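Local structure of Tat pathway signal sequence domain protein (4Q9A) at residues A[148-153]-A[186-191]. The protein is a putative GDSL-like lipase of the SGNH hydrolase clan and probably hydrolyses ester bonds, though its natural substrate is not known. Numbering follows the deposited sequence.
Sequences PFTLRD and PFQSGF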
# COMPACT_ATOMS: atom_id res chain seq x y z
N PRO A 148 -4.98 5.99 -20.00
CA PRO A 148 -5.96 6.83 -19.29
C PRO A 148 -7.31 6.08 -19.23
O PRO A 148 -7.60 5.29 -20.14
CB PRO A 148 -6.03 8.10 -20.13
CG PRO A 148 -5.59 7.69 -21.48
CD PRO A 148 -4.66 6.53 -21.34
N PHE A 149 -8.08 6.22 -18.13
CA PHE A 149 -9.28 5.41 -17.92
C PHE A 149 -10.44 6.14 -17.22
O PHE A 149 -10.24 7.20 -16.63
CB PHE A 149 -8.90 4.20 -17.03
CG PHE A 149 -8.31 4.61 -15.69
CD1 PHE A 149 -9.13 4.88 -14.60
CD2 PHE A 149 -6.94 4.81 -15.55
CE1 PHE A 149 -8.58 5.35 -13.39
CE2 PHE A 149 -6.40 5.26 -14.34
CZ PHE A 149 -7.22 5.52 -13.27
N THR A 150 -11.61 5.47 -17.18
CA THR A 150 -12.83 5.91 -16.49
C THR A 150 -13.70 4.72 -16.07
O THR A 150 -13.75 3.70 -16.77
CB THR A 150 -13.72 6.83 -17.35
OG1 THR A 150 -14.14 6.12 -18.52
CG2 THR A 150 -13.07 8.18 -17.68
N LEU A 151 -14.44 4.90 -14.97
CA LEU A 151 -15.44 3.98 -14.46
C LEU A 151 -16.81 4.67 -14.75
O LEU A 151 -17.11 5.73 -14.19
CB LEU A 151 -15.17 3.66 -12.99
CG LEU A 151 -13.92 2.77 -12.72
CD1 LEU A 151 -12.64 3.62 -12.46
CD2 LEU A 151 -14.17 1.83 -11.54
N ARG A 152 -17.55 4.14 -15.75
CA ARG A 152 -18.81 4.66 -16.29
C ARG A 152 -19.86 5.02 -15.22
O ARG A 152 -20.61 6.01 -15.39
CB ARG A 152 -19.43 3.65 -17.27
CG ARG A 152 -18.70 3.58 -18.60
CD ARG A 152 -19.54 2.98 -19.71
NE ARG A 152 -18.82 2.95 -20.99
CZ ARG A 152 -19.39 3.06 -22.18
NH1 ARG A 152 -20.71 3.22 -22.28
NH2 ARG A 152 -18.66 3.03 -23.29
N ASP A 153 -19.94 4.22 -14.13
CA ASP A 153 -20.89 4.49 -13.06
C ASP A 153 -20.27 5.32 -11.92
O ASP A 153 -20.71 5.25 -10.77
CB ASP A 153 -21.53 3.20 -12.52
CG ASP A 153 -22.96 3.37 -11.99
OD1 ASP A 153 -23.60 4.42 -12.30
OD2 ASP A 153 -23.46 2.45 -11.30
N PRO A 186 -2.55 -1.41 -19.30
CA PRO A 186 -3.93 -1.22 -19.79
C PRO A 186 -4.96 -1.14 -18.67
O PRO A 186 -5.78 -2.06 -18.48
CB PRO A 186 -4.14 -2.45 -20.68
CG PRO A 186 -3.25 -3.51 -20.08
CD PRO A 186 -2.20 -2.85 -19.24
N PHE A 187 -4.93 -0.02 -17.94
CA PHE A 187 -5.79 0.23 -16.78
C PHE A 187 -7.28 0.04 -17.07
O PHE A 187 -7.96 -0.53 -16.23
CB PHE A 187 -5.55 1.62 -16.21
CG PHE A 187 -4.25 1.81 -15.46
CD1 PHE A 187 -3.75 0.80 -14.64
CD2 PHE A 187 -3.59 3.02 -15.48
CE1 PHE A 187 -2.59 0.99 -13.89
CE2 PHE A 187 -2.41 3.21 -14.74
CZ PHE A 187 -1.93 2.20 -13.94
N GLN A 188 -7.78 0.46 -18.25
CA GLN A 188 -9.19 0.32 -18.61
C GLN A 188 -9.65 -1.14 -18.55
O GLN A 188 -10.67 -1.41 -17.90
CB GLN A 188 -9.49 0.95 -19.99
CG GLN A 188 -10.97 1.26 -20.26
CD GLN A 188 -11.56 2.30 -19.33
OE1 GLN A 188 -11.45 3.52 -19.53
NE2 GLN A 188 -12.25 1.82 -18.29
N SER A 189 -8.89 -2.08 -19.14
CA SER A 189 -9.19 -3.52 -19.16
C SER A 189 -9.36 -4.06 -17.74
O SER A 189 -10.29 -4.84 -17.48
CB SER A 189 -8.08 -4.29 -19.85
OG SER A 189 -7.71 -3.61 -21.04
N GLY A 190 -8.46 -3.61 -16.85
CA GLY A 190 -8.47 -3.99 -15.44
C GLY A 190 -9.71 -3.50 -14.73
O GLY A 190 -10.34 -4.26 -14.00
N PHE A 191 -10.07 -2.23 -14.97
CA PHE A 191 -11.24 -1.64 -14.33
C PHE A 191 -12.53 -2.19 -14.94
O PHE A 191 -13.51 -2.43 -14.21
CB PHE A 191 -11.18 -0.10 -14.37
CG PHE A 191 -10.31 0.47 -13.27
CD1 PHE A 191 -10.70 0.37 -11.93
CD2 PHE A 191 -9.12 1.14 -13.56
CE1 PHE A 191 -9.90 0.90 -10.91
CE2 PHE A 191 -8.34 1.69 -12.54
CZ PHE A 191 -8.73 1.56 -11.22
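Gln188 turns its side-chain amide onto the backbone of Thr150 and grips both backbone polar atoms of that residue, N and O, much as a neighbouring strand would. Thr150 N donates to Gln188 OE1 at 3.1 Å. The return bond, from Gln188 NE2 to Thr150 O, is straighter, 168° at the hydrogen. CG of Gln188 stands anti to the backbone N (chi1 -161°), and the bend at chi2 brings CD toward the extended loop from the first turn of the helix. Two bonds on one amide fix its rotation, and a third, from NE2 to Asp192 OD1, braces it from the next turn.

Next to these two hydrogen bonds, three phenylalanines cluster. Phe149 stacks offset on Phe191, centroids 5.0 Å apart and planes at 27°, with Phe191 CE2 over one face of the Phe149 ring. Phe187 touches the same ring through CB, 3.5 Å from Phe149 CD2, and through ring atom CD2, its own ring turned steeply to it. At the far end Leu151 lays CD1 over a face of Phe191, a CH-pi contact 4.1 Å from the ring centroid.

Outside the pair, Thr150 OG1 bonds Tyr163 OH, while Glu147 OE1 takes the Gln188 N-H at the start of the helix. This buried packing ties the loop after strand 142-146 to helix 187-194, which follows an edge strand, 183-185, of the parallel sheet, consistent with the alpha/beta fold of SGNH hydrolases; Met218 of helix 212-226 touches all three phenylalanines, and Trp203 of helix 200-203 packs against Leu151 and Phe191.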